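Local coordinates for protein Epf (Streptococcus pyogenes, PDB 4ES8) that acts as a cell-surface adhesin, binding to cells through an N-terminal domain that contains a carbohydrate-binding module, at residues G66-I78 / A86-V99. Residues are numbered along the deposited sequence; the frame is centred on the assembly and turned at random. Where two conformers were deposited one is given.
Sequences GWREHNEVKDSYI and AARYKTSTTAPYSV. With ACT (acetate ion), chain E.
Arg88 sends CG anti to its backbone N (chi1 166°) and bends at chi3, which lays its guanidinium over the indole of Trp67. The planes are 29° apart, with Arg88 CZ 3.9 Å from the centroid of the Trp67 five-membered ring, a cation-pi stack over the face. Arg88 CB covers the six-membered ring in a CH-pi contact: arginine's aliphatic root packs while its charged end stacks. Arg88 NE is held in a salt bridge with Asp203, and Arg88 NH1 donates to OXT of an acetate, probably from the crystallisation liquor, at 3.0 Å. Lys90 NZ, also paired with Asp201, donates to the same OXT, while its CG and CD pack obliquely against the Tyr77 ring.

Beneath these groups, strands 76-80 and 84-89 form an antiparallel hairpin near the edge of a beta sheet. Tyr77 and Arg88 form a hydrogen-bonded pair of this hairpin, with Tyr77 N to Arg88 O at 2.9 Å; beyond it, Lys90 N reaches Asp75 O.

On the other face, Ser76 OG and Tyr97 OH share a 2.8 Å hydrogen bond, and His55 also binds that serine oxygen. Tyr97 opens strand 97-105 of a second sheet, to which this bond ties the hairpin, along with Val99 packed against Ser76 and Ile78. Asp75 OD1 lies in the plane of the His70 ring and accepts from His70 ND1 at 2.7 Å on its syn lone pair, and from Ser76 N above the carboxylate. Two donors on one buried oxygen should favour an ionised Asp75; opposite, Asp203 and Asp201 partly balance Arg88 and Lys90, whose other donors hold the acetate, implying no natural anion site.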
ATOM      1  N   GLY A  66     -12.611 -18.840  17.791  1.00 11.52           N
ATOM      2  CA  GLY A  66     -13.705 -19.548  17.132  1.00 10.64           C
ATOM      3  C   GLY A  66     -14.741 -18.648  16.480  1.00 12.71           C
ATOM      4  O   GLY A  66     -14.563 -17.429  16.404  1.00 10.96           O
ATOM      5  N   TRP A  67     -15.823 -19.255  16.008  1.00  9.87           N
ATOM      6  CA  TRP A  67     -16.902 -18.546  15.326  1.00  9.06           C
ATOM      7  C   TRP A  67     -17.674 -17.655  16.288  1.00 13.60           C
ATOM      8  O   TRP A  67     -18.125 -18.124  17.336  1.00 14.21           O
ATOM      9  CB  TRP A  67     -17.878 -19.514  14.667  1.00  8.68           C
ATOM     10  CG  TRP A  67     -17.293 -20.252  13.506  1.00  9.40           C
ATOM     11  CD1 TRP A  67     -16.862 -21.551  13.483  1.00 12.42           C
ATOM     12  CD2 TRP A  67     -17.061 -19.724  12.195  1.00  8.49           C
ATOM     13  NE1 TRP A  67     -16.408 -21.872  12.221  1.00 11.67           N
ATOM     14  CE2 TRP A  67     -16.503 -20.764  11.416  1.00 12.35           C
ATOM     15  CE3 TRP A  67     -17.293 -18.472  11.592  1.00 10.00           C
ATOM     16  CZ2 TRP A  67     -16.141 -20.584  10.077  1.00 11.26           C
ATOM     17  CZ3 TRP A  67     -16.908 -18.287  10.277  1.00 10.66           C
ATOM     18  CH2 TRP A  67     -16.368 -19.342   9.522  1.00 10.86           C
ATOM     19  N   ARG A  68     -17.826 -16.392  15.911  1.00  9.00           N
ATOM     20  CA  ARG A  68     -18.523 -15.373  16.715  1.00  7.95           C
ATOM     21  C   ARG A  68     -19.796 -14.918  16.009  1.00 10.73           C
ATOM     22  O   ARG A  68     -19.735 -14.442  14.862  1.00 10.06           O
ATOM     23  CB  ARG A  68     -17.602 -14.148  16.965  1.00  7.59           C
ATOM     24  CG  ARG A  68     -16.233 -14.464  17.583  1.00  9.07           C
ATOM     25  CD  ARG A  68     -16.220 -14.444  19.122  1.00 11.51           C
ATOM     26  NE  ARG A  68     -17.122 -15.439  19.718  1.00 12.70           N
ATOM     27  CZ  ARG A  68     -16.782 -16.693  20.001  1.00 18.85           C
ATOM     28  NH1 ARG A  68     -15.564 -17.141  19.713  1.00 14.63           N
ATOM     29  NH2 ARG A  68     -17.660 -17.511  20.572  1.00 18.74           N
ATOM     30  N   GLU A  69     -20.932 -15.024  16.687  1.00  8.61           N
ATOM     31  CA  GLU A  69     -22.217 -14.656  16.087  1.00  7.31           C
ATOM     32  C   GLU A  69     -22.383 -13.148  15.885  1.00 10.64           C
ATOM     33  O   GLU A  69     -21.928 -12.341  16.718  1.00 10.03           O
ATOM     34  CB  GLU A  69     -23.411 -15.157  16.937  1.00  8.02           C
ATOM     35  CG  GLU A  69     -23.572 -14.493  18.305  1.00 12.78           C
ATOM     36  CD  GLU A  69     -24.211 -15.361  19.377  1.00 20.57           C
ATOM     37  OE1 GLU A  69     -23.779 -16.522  19.563  1.00 17.49           O
ATOM     38  OE2 GLU A  69     -25.163 -14.878  20.021  1.00 21.47           O
ATOM     39  N   HIS A  70     -23.093 -12.784  14.806  1.00  8.34           N
ATOM     40  CA  HIS A  70     -23.561 -11.400  14.624  1.00  7.40           C
ATOM     41  C   HIS A  70     -24.510 -11.138  15.809  1.00 10.02           C
ATOM     42  O   HIS A  70     -25.467 -11.911  16.004  1.00 10.57           O
ATOM     43  CB  HIS A  70     -24.305 -11.267  13.280  1.00  7.04           C
ATOM     44  CG  HIS A  70     -24.545  -9.853  12.848  1.00  8.88           C
ATOM     45  ND1 HIS A  70     -25.295  -9.565  11.719  1.00  9.63           N
ATOM     46  CD2 HIS A  70     -24.159  -8.688  13.431  1.00 10.20           C
ATOM     47  CE1 HIS A  70     -25.304  -8.241  11.625  1.00  9.73           C
ATOM     48  NE2 HIS A  70     -24.612  -7.677  12.611  1.00  9.96           N
ATOM     49  N   ASN A  71     -24.200 -10.131  16.651  1.00  8.04           N
ATOM     50  CA  ASN A  71     -24.948  -9.903  17.888  1.00  8.82           C
ATOM     51  C   ASN A  71     -26.456  -9.911  17.653  1.00 12.50           C
ATOM     52  O   ASN A  71     -26.936  -9.224  16.760  1.00 12.04           O
ATOM     53  CB  ASN A  71     -24.521  -8.605  18.527  1.00 11.24           C
ATOM     54  CG  ASN A  71     -24.967  -8.548  19.957  1.00 22.26           C
ATOM     55  OD1 ASN A  71     -24.640  -9.428  20.754  1.00 15.14           O
ATOM     56  ND2 ASN A  71     -25.798  -7.565  20.270  1.00 18.33           N
ATOM     57  N   GLU A  72     -27.188 -10.703  18.482  1.00 12.13           N
ATOM     58  CA  GLU A  72     -28.658 -10.841  18.500  1.00 13.51           C
ATOM     59  C   GLU A  72     -29.240 -11.595  17.281  1.00 16.71           C
ATOM     60  O   GLU A  72     -29.917 -12.614  17.453  1.00 16.53           O
ATOM     61  CB  GLU A  72     -29.384  -9.468  18.607  1.00 15.85           C
ATOM     62  CG  GLU A  72     -28.936  -8.552  19.736  1.00 31.13           C
ATOM     63  CD  GLU A  72     -29.638  -7.204  19.815  1.00 58.15           C
ATOM     64  OE1 GLU A  72     -29.523  -6.394  18.862  1.00 45.69           O
ATOM     65  OE2 GLU A  72     -30.258  -6.938  20.870  1.00 51.03           O
ATOM     66  N   VAL A  73     -28.938 -11.121  16.065  1.00 12.64           N
ATOM     67  CA  VAL A  73     -29.523 -11.653  14.836  0.50 11.80           C
ATOM     68  C   VAL A  73     -28.918 -13.027  14.447  1.00 15.02           C
ATOM     69  O   VAL A  73     -29.675 -13.876  13.965  1.00 14.37           O
ATOM     70  CB  VAL A  73     -29.494 -10.613  13.688  0.50 15.39           C
ATOM     71  CG1 VAL A  73     -28.086 -10.131  13.368  0.50 13.84           C
ATOM     72  CG2 VAL A  73     -30.240 -11.086  12.446  0.50 15.85           C
ATOM     73  N   LYS A  74     -27.597 -13.259  14.660  1.00 11.21           N
ATOM     74  CA  LYS A  74     -26.978 -14.575  14.397  1.00 10.93           C
ATOM     75  C   LYS A  74     -27.190 -15.075  12.937  1.00 14.26           C
ATOM     76  O   LYS A  74     -27.258 -16.300  12.697  1.00 13.46           O
ATOM     77  CB  LYS A  74     -27.505 -15.656  15.399  1.00 12.50           C
ATOM     78  CG  LYS A  74     -27.435 -15.247  16.865  1.00 17.48           C
ATOM     79  CD  LYS A  74     -27.856 -16.401  17.774  1.00 27.60           C
ATOM     80  CE  LYS A  74     -28.765 -15.952  18.885  1.00 49.09           C
ATOM     81  NZ  LYS A  74     -29.170 -17.100  19.746  1.00 58.17           N
ATOM     82  N   ASP A  75     -27.226 -14.150  11.962  1.00 10.32           N
ATOM     83  CA  ASP A  75     -27.347 -14.505  10.540  1.00  9.98           C
ATOM     84  C   ASP A  75     -25.966 -14.881   9.994  1.00 13.95           C
ATOM     85  O   ASP A  75     -25.834 -15.876   9.277  1.00 15.30           O
ATOM     86  CB  ASP A  75     -27.982 -13.374   9.708  1.00 11.58           C
ATOM     87  CG  ASP A  75     -27.481 -11.965   9.981  1.00  9.75           C
ATOM     88  OD1 ASP A  75     -26.552 -11.807  10.822  1.00 10.33           O
ATOM     89  OD2 ASP A  75     -28.009 -11.018   9.357  1.00 14.14           O
ATOM     90  N   SER A  76     -24.933 -14.134  10.387  1.00  8.91           N
ATOM     91  CA  SER A  76     -23.570 -14.436  10.002  1.00  7.84           C
ATOM     92  C   SER A  76     -22.746 -14.663  11.252  1.00 11.40           C
ATOM     93  O   SER A  76     -23.079 -14.140  12.331  1.00 11.10           O
ATOM     94  CB  SER A  76     -22.975 -13.311   9.147  1.00  9.25           C
ATOM     95  OG  SER A  76     -23.203 -12.037   9.746  1.00  9.89           O
ATOM     96  N   TYR A  77     -21.716 -15.505  11.131  1.00  6.83           N
ATOM     97  CA  TYR A  77     -20.698 -15.702  12.145  1.00  6.43           C
ATOM     98  C   TYR A  77     -19.388 -15.348  11.505  1.00  9.98           C
ATOM     99  O   TYR A  77     -19.247 -15.488  10.285  1.00  9.24           O
ATOM    100  CB  TYR A  77     -20.662 -17.173  12.649  1.00  7.17           C
ATOM    101  CG  TYR A  77     -21.807 -17.551  13.566  1.00  8.38           C
ATOM    102  CD1 TYR A  77     -23.126 -17.566  13.106  1.00 10.61           C
ATOM    103  CD2 TYR A  77     -21.568 -17.959  14.874  1.00  9.76           C
ATOM    104  CE1 TYR A  77     -24.185 -17.920  13.953  1.00 10.07           C
ATOM    105  CE2 TYR A  77     -22.614 -18.334  15.721  1.00  9.95           C
ATOM    106  CZ  TYR A  77     -23.916 -18.312  15.256  1.00 12.68           C
ATOM    107  OH  TYR A  77     -24.946 -18.655  16.115  1.00 15.00           O
ATOM    108  N   ILE A  78     -18.416 -14.926  12.308  1.00  7.60           N
ATOM    109  CA  ILE A  78     -17.094 -14.539  11.802  1.00  6.57           C
ATOM    110  C   ILE A  78     -16.016 -15.203  12.650  1.00 10.03           C
ATOM    111  O   ILE A  78     -16.249 -15.493  13.833  1.00  9.98           O
ATOM    112  CB  ILE A  78     -16.958 -13.005  11.780  1.00  8.33           C
ATOM    113  CG1 ILE A  78     -17.138 -12.389  13.195  1.00  9.04           C
ATOM    114  CG2 ILE A  78     -17.949 -12.408  10.726  1.00  8.25           C
ATOM    115  CD1 ILE A  78     -16.943 -10.839  13.208  1.00  7.84           C
ATOM    116  N   ALA A  86     -12.482 -15.317   8.352  1.00  6.69           N
ATOM    117  CA  ALA A  86     -13.536 -16.045   7.657  1.00  6.45           C
ATOM    118  C   ALA A  86     -14.926 -15.610   8.056  1.00  8.57           C
ATOM    119  O   ALA A  86     -15.132 -15.133   9.181  1.00  7.15           O
ATOM    120  CB  ALA A  86     -13.387 -17.541   7.962  1.00  7.86           C
ATOM    121  N   ALA A  87     -15.881 -15.820   7.122  1.00  6.82           N
ATOM    122  CA  ALA A  87     -17.302 -15.561   7.358  1.00  6.44           C
ATOM    123  C   ALA A  87     -18.101 -16.818   7.119  1.00 10.09           C
ATOM    124  O   ALA A  87     -17.736 -17.637   6.257  1.00  8.35           O
ATOM    125  CB  ALA A  87     -17.806 -14.456   6.437  1.00  7.54           C
ATOM    126  N   ARG A  88     -19.194 -16.961   7.870  1.00  6.47           N
ATOM    127  CA  ARG A  88     -20.135 -18.070   7.753  1.00  6.56           C
ATOM    128  C   ARG A  88     -21.512 -17.473   7.623  1.00 10.94           C
ATOM    129  O   ARG A  88     -21.894 -16.640   8.457  1.00 10.08           O
ATOM    130  CB  ARG A  88     -20.062 -19.008   8.966  1.00  9.34           C
ATOM    131  CG  ARG A  88     -21.246 -19.981   9.045  1.00 10.36           C
ATOM    132  CD  ARG A  88     -21.036 -21.057  10.099  1.00  9.64           C
ATOM    133  NE  ARG A  88     -19.956 -21.948   9.711  1.00 10.12           N
ATOM    134  CZ  ARG A  88     -19.400 -22.837  10.525  1.00 15.03           C
ATOM    135  NH1 ARG A  88     -19.881 -23.016  11.755  1.00 13.75           N
ATOM    136  NH2 ARG A  88     -18.392 -23.584  10.107  1.00 11.24           N
ATOM    137  N   TYR A  89     -22.240 -17.854   6.578  1.00  7.27           N
ATOM    138  CA  TYR A  89     -23.637 -17.416   6.369  1.00  6.17           C
ATOM    139  C   TYR A  89     -24.576 -18.549   6.805  1.00 11.41           C
ATOM    140  O   TYR A  89     -24.406 -19.701   6.375  1.00  9.26           O
ATOM    141  CB  TYR A  89     -23.894 -17.043   4.907  1.00  7.04           C
ATOM    142  CG  TYR A  89     -23.055 -15.886   4.433  1.00  7.01           C
ATOM    143  CD1 TYR A  89     -21.760 -16.085   3.953  1.00  8.65           C
ATOM    144  CD2 TYR A  89     -23.533 -14.578   4.506  1.00  7.58           C
ATOM    145  CE1 TYR A  89     -20.969 -15.014   3.535  1.00  7.66           C
ATOM    146  CE2 TYR A  89     -22.759 -13.505   4.078  1.00  8.44           C
ATOM    147  CZ  TYR A  89     -21.479 -13.728   3.592  1.00  9.83           C
ATOM    148  OH  TYR A  89     -20.717 -12.669   3.170  1.00  8.43           O
ATOM    149  N   LYS A  90     -25.512 -18.245   7.708  1.00  9.79           N
ATOM    150  CA  LYS A  90     -26.447 -19.242   8.228  1.00  8.96           C
ATOM    151  C   LYS A  90     -27.725 -19.266   7.418  1.00 11.30           C
ATOM    152  O   LYS A  90     -28.039 -18.309   6.723  1.00 10.63           O
ATOM    153  CB  LYS A  90     -26.782 -18.946   9.717  1.00 10.40           C
ATOM    154  CG  LYS A  90     -25.553 -18.781  10.624  1.00 12.72           C
ATOM    155  CD  LYS A  90     -24.816 -20.090  10.880  1.00 13.29           C
ATOM    156  CE  LYS A  90     -25.609 -21.030  11.776  1.00 13.73           C
ATOM    157  NZ  LYS A  90     -24.866 -22.310  12.034  1.00 15.14           N
ATOM    158  N   THR A  91     -28.533 -20.333   7.581  1.00  8.34           N
ATOM    159  CA  THR A  91     -29.797 -20.443   6.864  1.00  7.33           C
ATOM    160  C   THR A  91     -30.779 -19.313   7.242  1.00 13.45           C
ATOM    161  O   THR A  91     -31.682 -19.035   6.458  1.00 15.98           O
ATOM    162  CB  THR A  91     -30.472 -21.815   7.110  1.00 12.59           C
ATOM    163  OG1 THR A  91     -30.762 -21.942   8.493  1.00 12.61           O
ATOM    164  CG2 THR A  91     -29.621 -22.981   6.661  1.00 12.78           C
ATOM    165  N   SER A  92     -30.627 -18.704   8.436  1.00 11.87           N
ATOM    166  CA  SER A  92     -31.539 -17.628   8.859  1.00 12.40           C
ATOM    167  C   SER A  92     -31.209 -16.284   8.177  1.00 15.35           C
ATOM    168  O   SER A  92     -31.981 -15.330   8.315  1.00 15.03           O
ATOM    169  CB  SER A  92     -31.507 -17.479  10.372  1.00 14.08           C
ATOM    170  OG  SER A  92     -30.198 -17.197  10.823  1.00 15.55           O
ATOM    171  N   THR A  93     -30.070 -16.200   7.438  1.00 10.24           N
ATOM    172  CA  THR A  93     -29.682 -14.986   6.706  1.00  9.32           C
ATOM    173  C   THR A  93     -30.799 -14.539   5.780  1.00 14.47           C
ATOM    174  O   THR A  93     -31.377 -15.374   5.084  1.00 13.52           O
ATOM    175  CB  THR A  93     -28.427 -15.291   5.835  1.00 11.23           C
ATOM    176  OG1 THR A  93     -27.320 -15.619   6.673  1.00 13.33           O
ATOM    177  CG2 THR A  93     -28.014 -14.118   4.941  1.00 14.58           C
ATOM    178  N   THR A  94     -31.083 -13.224   5.739  1.00 10.07           N
ATOM    179  CA  THR A  94     -32.011 -12.663   4.770  1.00 10.39           C
ATOM    180  C   THR A  94     -31.187 -12.215   3.590  1.00 14.67           C
ATOM    181  O   THR A  94     -30.390 -11.285   3.720  1.00 15.27           O
ATOM    182  CB  THR A  94     -32.839 -11.513   5.367  1.00 17.63           C
ATOM    183  OG1 THR A  94     -33.587 -12.005   6.481  1.00 17.63           O
ATOM    184  CG2 THR A  94     -33.784 -10.861   4.322  1.00 17.62           C
ATOM    185  N   ALA A  95     -31.377 -12.852   2.447  1.00 12.42           N
ATOM    186  CA  ALA A  95     -30.586 -12.540   1.277  1.00 11.63           C
ATOM    187  C   ALA A  95     -31.269 -11.526   0.366  1.00 14.49           C
ATOM    188  O   ALA A  95     -32.507 -11.486   0.343  1.00 16.65           O
ATOM    189  CB  ALA A  95     -30.283 -13.823   0.509  1.00 13.07           C
ATOM    190  N   PRO A  96     -30.507 -10.736  -0.428  1.00 10.80           N
ATOM    191  CA  PRO A  96     -29.029 -10.673  -0.460  1.00  9.32           C
ATOM    192  C   PRO A  96     -28.458 -10.053   0.815  1.00 10.15           C
ATOM    193  O   PRO A  96     -29.100  -9.218   1.467  1.00  8.84           O
ATOM    194  CB  PRO A  96     -28.711  -9.808  -1.697  1.00 11.66           C
ATOM    195  CG  PRO A  96     -30.041  -9.553  -2.391  1.00 18.22           C
ATOM    196  CD  PRO A  96     -31.105  -9.752  -1.352  1.00 13.54           C
ATOM    197  N   TYR A  97     -27.255 -10.500   1.179  1.00  7.29           N
ATOM    198  CA  TYR A  97     -26.594 -10.058   2.404  1.00  6.21           C
ATOM    199  C   TYR A  97     -25.098 -10.185   2.222  1.00  9.19           C
ATOM    200  O   TYR A  97     -24.639 -11.162   1.626  1.00  8.74           O
ATOM    201  CB  TYR A  97     -27.084 -10.926   3.559  1.00  7.53           C
ATOM    202  CG  TYR A  97     -26.427 -10.658   4.889  1.00  8.47           C
ATOM    203  CD1 TYR A  97     -26.812  -9.576   5.671  1.00  9.34           C
ATOM    204  CD2 TYR A  97     -25.491 -11.546   5.418  1.00  9.06           C
ATOM    205  CE1 TYR A  97     -26.251  -9.358   6.929  1.00 10.12           C
ATOM    206  CE2 TYR A  97     -24.892 -11.315   6.651  1.00  9.29           C
ATOM    207  CZ  TYR A  97     -25.284 -10.223   7.409  1.00 12.60           C
ATOM    208  OH  TYR A  97     -24.746 -10.004   8.654  1.00  8.94           O
ATOM    209  N   SER A  98     -24.340  -9.219   2.748  1.00  6.52           N
ATOM    210  CA  SER A  98     -22.901  -9.258   2.586  1.00  5.66           C
ATOM    211  C   SER A  98     -22.156  -8.988   3.877  1.00  7.15           C
ATOM    212  O   SER A  98     -22.547  -8.089   4.628  1.00  7.89           O
ATOM    213  CB  SER A  98     -22.460  -8.233   1.537  1.00  6.51           C
ATOM    214  OG  SER A  98     -21.049  -8.070   1.504  1.00  6.46           O
ATOM    215  N   VAL A  99     -21.058  -9.737   4.096  1.00  6.09           N
ATOM    216  CA  VAL A  99     -20.120  -9.498   5.206  1.00  6.44           C
ATOM    217  C   VAL A  99     -18.801  -9.026   4.581  1.00  9.20           C
ATOM    218  O   VAL A  99     -18.349  -9.602   3.587  1.00  9.07           O
ATOM    219  CB  VAL A  99     -19.910 -10.762   6.082  1.00  9.26           C
ATOM    220  CG1 VAL A  99     -18.776 -10.563   7.087  1.00  9.48           C
ATOM    221  CG2 VAL A  99     -21.202 -11.152   6.792  1.00  9.43           C
TER
HETATM  222  C   ACT E 503     -22.195 -21.912  14.457  1.00 26.59           C
HETATM  223  O   ACT E 503     -23.177 -21.841  15.228  1.00 27.59           O
HETATM  224  OXT ACT E 503     -22.348 -22.173  13.240  1.00 23.21           O
HETATM  225  CH3 ACT E 503     -20.810 -21.818  15.080  1.00 26.30           C
HETATM  226  O   HOH W   1     -30.670 -14.690  11.566  1.00 19.81           O
HETATM  227  O   HOH W   2     -29.246 -11.315   7.048  1.00 23.32           O